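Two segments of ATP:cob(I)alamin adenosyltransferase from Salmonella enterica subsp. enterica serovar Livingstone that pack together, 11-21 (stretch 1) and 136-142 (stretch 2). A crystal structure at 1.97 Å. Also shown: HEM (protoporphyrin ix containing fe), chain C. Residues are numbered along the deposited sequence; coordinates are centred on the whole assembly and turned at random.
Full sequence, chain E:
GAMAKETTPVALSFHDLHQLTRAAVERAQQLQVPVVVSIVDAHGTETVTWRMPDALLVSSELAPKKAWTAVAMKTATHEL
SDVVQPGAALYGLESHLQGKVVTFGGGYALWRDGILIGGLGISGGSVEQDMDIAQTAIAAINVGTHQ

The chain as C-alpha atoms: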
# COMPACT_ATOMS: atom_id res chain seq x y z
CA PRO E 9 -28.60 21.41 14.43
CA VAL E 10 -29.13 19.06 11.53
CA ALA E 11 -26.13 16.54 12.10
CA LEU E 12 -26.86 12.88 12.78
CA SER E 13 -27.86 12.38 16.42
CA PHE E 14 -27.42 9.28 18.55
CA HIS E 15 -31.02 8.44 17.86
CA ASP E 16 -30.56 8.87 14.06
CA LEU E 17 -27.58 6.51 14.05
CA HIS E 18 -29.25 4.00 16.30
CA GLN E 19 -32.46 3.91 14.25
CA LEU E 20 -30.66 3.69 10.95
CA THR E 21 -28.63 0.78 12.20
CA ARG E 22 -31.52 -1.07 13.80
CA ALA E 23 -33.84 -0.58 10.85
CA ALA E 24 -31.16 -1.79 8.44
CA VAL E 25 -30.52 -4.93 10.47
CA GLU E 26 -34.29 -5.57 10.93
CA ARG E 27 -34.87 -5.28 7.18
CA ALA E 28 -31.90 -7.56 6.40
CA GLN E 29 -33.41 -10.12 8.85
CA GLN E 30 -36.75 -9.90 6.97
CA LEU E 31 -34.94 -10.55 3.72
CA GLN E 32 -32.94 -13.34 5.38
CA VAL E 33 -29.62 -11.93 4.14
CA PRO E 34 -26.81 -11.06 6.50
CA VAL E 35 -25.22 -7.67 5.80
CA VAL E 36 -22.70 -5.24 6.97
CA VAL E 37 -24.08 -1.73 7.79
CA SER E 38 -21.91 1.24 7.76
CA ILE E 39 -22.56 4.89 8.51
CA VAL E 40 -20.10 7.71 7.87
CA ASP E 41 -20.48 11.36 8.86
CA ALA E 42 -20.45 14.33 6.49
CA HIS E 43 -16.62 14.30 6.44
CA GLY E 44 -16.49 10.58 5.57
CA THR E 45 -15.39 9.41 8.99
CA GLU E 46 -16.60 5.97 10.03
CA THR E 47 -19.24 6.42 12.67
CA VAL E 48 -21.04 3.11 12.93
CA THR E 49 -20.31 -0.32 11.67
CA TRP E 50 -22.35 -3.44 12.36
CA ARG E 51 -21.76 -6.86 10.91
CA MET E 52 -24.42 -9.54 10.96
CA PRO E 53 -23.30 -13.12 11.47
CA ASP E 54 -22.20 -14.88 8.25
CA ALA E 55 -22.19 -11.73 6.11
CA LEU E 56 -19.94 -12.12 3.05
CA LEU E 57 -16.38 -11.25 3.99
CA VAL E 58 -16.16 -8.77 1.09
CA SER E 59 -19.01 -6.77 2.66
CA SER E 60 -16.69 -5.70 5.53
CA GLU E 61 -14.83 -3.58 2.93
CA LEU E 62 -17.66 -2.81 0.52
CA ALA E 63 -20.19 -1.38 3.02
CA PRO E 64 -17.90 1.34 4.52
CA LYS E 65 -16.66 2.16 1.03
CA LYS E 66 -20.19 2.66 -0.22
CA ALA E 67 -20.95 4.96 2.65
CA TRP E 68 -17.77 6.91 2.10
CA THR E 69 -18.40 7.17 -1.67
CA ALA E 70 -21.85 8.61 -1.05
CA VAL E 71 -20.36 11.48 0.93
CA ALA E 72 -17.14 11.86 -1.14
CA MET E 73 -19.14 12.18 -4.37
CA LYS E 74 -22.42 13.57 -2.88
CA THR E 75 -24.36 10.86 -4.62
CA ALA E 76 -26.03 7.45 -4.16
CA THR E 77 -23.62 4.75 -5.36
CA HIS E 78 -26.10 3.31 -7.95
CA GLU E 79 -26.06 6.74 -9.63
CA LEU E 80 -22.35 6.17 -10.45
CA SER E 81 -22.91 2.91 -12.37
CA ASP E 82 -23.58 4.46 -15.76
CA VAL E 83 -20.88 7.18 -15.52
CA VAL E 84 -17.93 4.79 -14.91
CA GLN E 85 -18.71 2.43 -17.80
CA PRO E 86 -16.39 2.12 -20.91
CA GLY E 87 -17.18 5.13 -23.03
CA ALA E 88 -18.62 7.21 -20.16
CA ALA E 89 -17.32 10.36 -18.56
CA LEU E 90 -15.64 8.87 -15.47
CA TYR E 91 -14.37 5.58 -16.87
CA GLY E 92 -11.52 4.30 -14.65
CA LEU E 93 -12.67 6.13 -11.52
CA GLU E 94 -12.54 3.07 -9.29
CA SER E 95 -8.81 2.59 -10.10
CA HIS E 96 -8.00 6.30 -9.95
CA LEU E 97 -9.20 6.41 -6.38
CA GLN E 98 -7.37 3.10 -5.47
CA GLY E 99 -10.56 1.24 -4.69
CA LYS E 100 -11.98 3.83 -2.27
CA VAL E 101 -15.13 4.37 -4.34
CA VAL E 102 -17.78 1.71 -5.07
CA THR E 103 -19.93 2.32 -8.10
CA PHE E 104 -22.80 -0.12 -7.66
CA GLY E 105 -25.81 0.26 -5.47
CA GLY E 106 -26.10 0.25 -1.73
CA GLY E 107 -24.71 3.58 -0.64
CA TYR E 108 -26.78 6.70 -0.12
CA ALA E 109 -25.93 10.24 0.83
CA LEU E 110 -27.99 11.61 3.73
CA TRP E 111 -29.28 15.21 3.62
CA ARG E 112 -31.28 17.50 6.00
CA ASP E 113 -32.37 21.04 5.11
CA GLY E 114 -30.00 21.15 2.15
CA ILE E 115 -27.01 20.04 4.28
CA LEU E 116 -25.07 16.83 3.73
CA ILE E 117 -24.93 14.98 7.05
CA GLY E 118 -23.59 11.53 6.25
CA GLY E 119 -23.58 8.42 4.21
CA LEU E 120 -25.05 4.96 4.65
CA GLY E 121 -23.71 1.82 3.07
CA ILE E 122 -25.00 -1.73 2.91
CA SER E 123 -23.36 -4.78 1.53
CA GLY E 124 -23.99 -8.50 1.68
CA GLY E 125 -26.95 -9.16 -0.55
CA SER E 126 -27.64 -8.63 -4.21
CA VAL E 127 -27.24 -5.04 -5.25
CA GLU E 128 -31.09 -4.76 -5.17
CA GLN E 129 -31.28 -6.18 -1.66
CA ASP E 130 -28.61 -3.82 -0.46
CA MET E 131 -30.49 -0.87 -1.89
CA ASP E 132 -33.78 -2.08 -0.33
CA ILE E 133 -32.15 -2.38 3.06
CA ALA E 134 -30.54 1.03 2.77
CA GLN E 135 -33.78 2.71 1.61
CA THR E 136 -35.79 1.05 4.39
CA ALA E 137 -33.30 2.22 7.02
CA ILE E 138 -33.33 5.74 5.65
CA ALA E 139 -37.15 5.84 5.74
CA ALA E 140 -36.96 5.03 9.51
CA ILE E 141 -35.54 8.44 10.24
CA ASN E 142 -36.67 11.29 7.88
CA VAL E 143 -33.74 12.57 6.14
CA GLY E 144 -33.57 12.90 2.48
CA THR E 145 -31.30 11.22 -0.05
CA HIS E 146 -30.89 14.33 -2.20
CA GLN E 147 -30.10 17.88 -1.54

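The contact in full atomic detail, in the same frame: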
# COMPACT_ATOMS: atom_id res chain seq x y z
N ALA E 11 -26.94 17.79 12.14
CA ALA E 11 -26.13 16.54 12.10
C ALA E 11 -26.88 15.29 12.53
O ALA E 11 -27.95 15.36 13.11
CB ALA E 11 -24.87 16.69 12.99
N LEU E 12 -26.31 14.12 12.24
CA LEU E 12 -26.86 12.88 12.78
C LEU E 12 -26.71 12.76 14.28
O LEU E 12 -25.62 12.84 14.79
CB LEU E 12 -26.18 11.63 12.12
CG LEU E 12 -26.45 11.48 10.62
CD1 LEU E 12 -25.45 10.46 10.01
CD2 LEU E 12 -27.86 11.04 10.29
N SER E 13 -27.83 12.52 14.97
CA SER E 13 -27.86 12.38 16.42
C SER E 13 -27.60 10.93 16.74
O SER E 13 -27.70 10.08 15.85
CB SER E 13 -29.25 12.79 16.94
OG SER E 13 -30.27 11.94 16.43
N PHE E 14 -27.44 10.64 18.04
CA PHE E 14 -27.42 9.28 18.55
C PHE E 14 -28.62 8.50 18.10
O PHE E 14 -28.54 7.37 17.54
CB PHE E 14 -27.34 9.19 20.09
CG PHE E 14 -27.63 7.77 20.61
CD1 PHE E 14 -26.70 6.80 20.49
CD2 PHE E 14 -28.91 7.42 21.02
CE1 PHE E 14 -26.97 5.49 20.89
CE2 PHE E 14 -29.22 6.12 21.39
CZ PHE E 14 -28.23 5.14 21.32
N HIS E 15 -29.80 9.07 18.31
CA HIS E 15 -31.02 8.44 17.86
C HIS E 15 -31.04 8.15 16.34
O HIS E 15 -31.53 7.12 15.88
CB HIS E 15 -32.25 9.32 18.27
CG HIS E 15 -33.56 8.75 17.82
ND1 HIS E 15 -34.24 7.75 18.49
CD2 HIS E 15 -34.32 9.07 16.75
CE1 HIS E 15 -35.36 7.47 17.84
NE2 HIS E 15 -35.45 8.27 16.80
N ASP E 16 -30.65 9.11 15.53
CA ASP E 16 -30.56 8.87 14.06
C ASP E 16 -29.72 7.63 13.73
O ASP E 16 -30.09 6.82 12.92
CB ASP E 16 -29.94 10.05 13.33
CG ASP E 16 -30.81 11.30 13.33
OD1 ASP E 16 -32.03 11.19 13.17
OD2 ASP E 16 -30.26 12.44 13.22
N LEU E 17 -28.54 7.60 14.32
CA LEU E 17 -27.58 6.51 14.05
C LEU E 17 -28.15 5.18 14.50
O LEU E 17 -28.02 4.17 13.82
CB LEU E 17 -26.26 6.78 14.81
CG LEU E 17 -25.48 8.02 14.32
CD1 LEU E 17 -24.34 8.36 15.29
CD2 LEU E 17 -24.98 7.91 12.90
N HIS E 18 -28.70 5.17 15.72
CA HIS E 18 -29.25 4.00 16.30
C HIS E 18 -30.39 3.43 15.46
O HIS E 18 -30.43 2.24 15.24
CB HIS E 18 -29.69 4.27 17.75
CG HIS E 18 -29.95 3.02 18.52
ND1 HIS E 18 -31.21 2.48 18.66
CD2 HIS E 18 -29.10 2.16 19.15
CE1 HIS E 18 -31.15 1.35 19.35
NE2 HIS E 18 -29.90 1.16 19.64
N GLN E 19 -31.30 4.29 15.05
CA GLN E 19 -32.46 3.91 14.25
C GLN E 19 -32.10 3.46 12.87
O GLN E 19 -32.65 2.49 12.41
CB GLN E 19 -33.55 5.00 14.19
CG GLN E 19 -34.15 5.25 15.55
CD GLN E 19 -34.68 3.95 16.18
OE1 GLN E 19 -35.66 3.41 15.68
NE2 GLN E 19 -34.09 3.50 17.28
N LEU E 20 -31.14 4.13 12.24
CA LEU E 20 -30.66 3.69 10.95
C LEU E 20 -30.13 2.29 11.04
O LEU E 20 -30.48 1.45 10.19
CB LEU E 20 -29.54 4.59 10.41
CG LEU E 20 -29.93 5.92 9.79
CD1 LEU E 20 -28.72 6.82 9.60
CD2 LEU E 20 -30.67 5.73 8.48
N THR E 21 -29.32 2.04 12.03
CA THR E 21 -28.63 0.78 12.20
C THR E 21 -29.60 -0.38 12.54
O THR E 21 -29.65 -1.41 11.89
CB THR E 21 -27.56 0.86 13.23
OG1 THR E 21 -26.65 1.91 12.93
CG2 THR E 21 -26.77 -0.46 13.26
N THR E 136 -34.93 1.34 3.22
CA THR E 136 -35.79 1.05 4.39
C THR E 136 -35.24 1.73 5.62
O THR E 136 -36.00 2.29 6.40
CB THR E 136 -35.92 -0.49 4.60
OG1 THR E 136 -36.43 -1.08 3.42
CG2 THR E 136 -36.86 -0.84 5.78
N ALA E 137 -33.92 1.65 5.84
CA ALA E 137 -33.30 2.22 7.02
C ALA E 137 -33.45 3.72 6.98
O ALA E 137 -33.78 4.33 8.00
CB ALA E 137 -31.84 1.83 7.08
N ILE E 138 -33.25 4.31 5.81
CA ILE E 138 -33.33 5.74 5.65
C ILE E 138 -34.75 6.27 5.92
O ILE E 138 -34.91 7.30 6.55
CB ILE E 138 -32.83 6.15 4.28
CG1 ILE E 138 -31.28 6.00 4.23
CG2 ILE E 138 -33.19 7.59 3.94
CD1 ILE E 138 -30.72 5.95 2.80
N ALA E 139 -35.74 5.53 5.46
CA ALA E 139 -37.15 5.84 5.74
C ALA E 139 -37.46 5.82 7.23
O ALA E 139 -38.41 6.47 7.63
CB ALA E 139 -38.07 4.90 4.95
N ALA E 140 -36.71 5.08 8.07
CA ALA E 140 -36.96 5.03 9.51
C ALA E 140 -36.61 6.32 10.22
O ALA E 140 -37.00 6.51 11.35
CB ALA E 140 -36.20 3.88 10.16
N ILE E 141 -35.85 7.21 9.60
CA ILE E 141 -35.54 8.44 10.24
C ILE E 141 -35.93 9.63 9.48
O ILE E 141 -35.58 10.60 10.01
CB ILE E 141 -34.02 8.61 10.64
CG1 ILE E 141 -33.09 8.63 9.42
CG2 ILE E 141 -33.60 7.47 11.58
CD1 ILE E 141 -31.69 9.20 9.73
N ASN E 142 -36.51 9.73 8.29
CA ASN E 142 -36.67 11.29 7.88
C ASN E 142 -35.39 12.20 7.77
O ASN E 142 -34.89 13.03 8.63
CB ASN E 142 -37.57 11.84 8.92
CG ASN E 142 -39.01 11.69 8.57
OD1 ASN E 142 -39.40 12.59 7.98
ND2 ASN E 142 -39.80 10.66 8.98
CHA HEM C . -31.62 0.31 22.98
CHB HEM C . -27.01 1.65 22.15
CHC HEM C . -27.21 -1.13 18.20
CHD HEM C . -31.61 -2.73 19.32
C1A HEM C . -30.40 0.91 23.03
C2A HEM C . -30.06 1.91 23.95
C3A HEM C . -28.77 2.29 23.71
C4A HEM C . -28.27 1.52 22.67
CMA HEM C . -27.99 3.36 24.44
CAA HEM C . -30.97 2.53 25.01
CBA HEM C . -31.50 3.85 24.39
CGA HEM C . -32.91 4.20 24.79
O1A HEM C . -33.08 5.09 25.67
O2A HEM C . -33.88 3.63 24.23
C1B HEM C . -26.64 0.99 21.00
C2B HEM C . -25.41 1.15 20.37
C3B HEM C . -25.45 0.37 19.26
C4B HEM C . -26.79 -0.27 19.20
CMB HEM C . -24.29 2.04 20.92
CAB HEM C . -24.30 0.25 18.34
CBB HEM C . -24.19 -0.49 17.26
C1C HEM C . -28.42 -1.80 18.13
C2C HEM C . -28.79 -2.70 17.08
C3C HEM C . -30.07 -3.16 17.43
C4C HEM C . -30.42 -2.52 18.66
CMC HEM C . -27.96 -3.07 15.84
CAC HEM C . -31.01 -4.12 16.75
CBC HEM C . -30.79 -4.78 15.64
C1D HEM C . -31.92 -1.99 20.43
C2D HEM C . -33.24 -2.21 21.02
C3D HEM C . -33.29 -1.35 22.06
C4D HEM C . -31.98 -0.65 22.07
CMD HEM C . -34.28 -3.21 20.55
CAD HEM C . -34.46 -1.19 23.03
CBD HEM C . -35.74 -0.62 22.42
CGD HEM C . -36.06 0.78 22.89
O1D HEM C . -37.22 1.06 23.34
O2D HEM C . -35.17 1.67 22.80
NA HEM C . -29.28 0.70 22.22
NB HEM C . -27.41 0.16 20.28
NC HEM C . -29.44 -1.66 19.04
ND HEM C . -31.19 -1.04 21.08
FE HEM C . -29.37 -0.43 20.70

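What holds the two stretches together? No hydrogen bond passes between them; the contact rests on apolar packing, and Ile 141 is at its centre. Its CA-to-CB bond points toward stretch 1, and with chi1 at p and chi2 at t the side chain extends CD1 into the space between Leu 12, Asp 16 and Leu 20. Its CD1 comes 3.7 Å from Leu 20 CG and 4.3 Å from Leu 12 CD2, so this one methyl touches a leucine of the loop before the helix and another more than one turn into it. Its CG2 packs 3.6 Å from Gln 19 CB, meeting the aliphatic root of that side chain. More of Ile 141 is covered by the opposing stretch than of any other residue here.

How does Leu 20 complete the apolar surface? Its CA-to-CB bond runs sideways, but the end of the side chain, with chi1 at m and chi2 at t, comes nearer to stretch 2. Leu 20 CD2 lies 3.9 Å from Ile 138 CA and 4.3 Å from Ala 137 CB, so the leucine rests on backbone as well as side chain. Ala 137 points toward stretch 1, and the backbones come close here: the CA atoms of Leu 20 and Ala 137 are 5.0 Å apart, whereas those of Asp 16 and Ile 141 are 6.3 Å apart.

Where do polar atoms meet this apolar surface? Two backbone oxygens of the first helix face methyl groups: Leu 20 O is 3.4 Å from Ala 137 CB, and Asp 16 O is 3.8 Å from Ile 141 CG2. These are van der Waals contacts, since a methyl carbon offers no conventional donor. Asp 16 O is not left without a partner, because it accepts from Leu 20 N at 3.0 Å as part of the helical ladder. The carboxylate of Asp 16 also approaches the isoleucine, with OD1 4.0 Å from Ile 141 CD1, while both of its oxygens are hydrogen-bonded elsewhere in the structure.

Which side-chain hydrogen bonds lie within the first stretch, beside the contact? Ser 13 is the N-cap: its OG accepts from Asp 16 N at 3.0 Å, and in return Ser 13 N donates to Asp 16 OD2, also at 3.0 Å. Both bonds are close to straight, and together they close a reciprocal pair across the first turn. Further along, Thr 21 OG1 donates to Leu 17 O at 2.8 Å, folding the hydroxyl back onto its own helix.

What occupies the side of the helix turned from stretch 2? Leu 17, His 18 and Thr 21 point away from that stretch, and His 18 binds the heme iron, with NE2 2.0 Å from HEM FE. Phe 14 CZ lies 3.6 Å from HEM CMA, and Thr 21 CG2 is 3.9 Å from HEM CMC. One helix thus serves both the heme and the apolar contact through different residues.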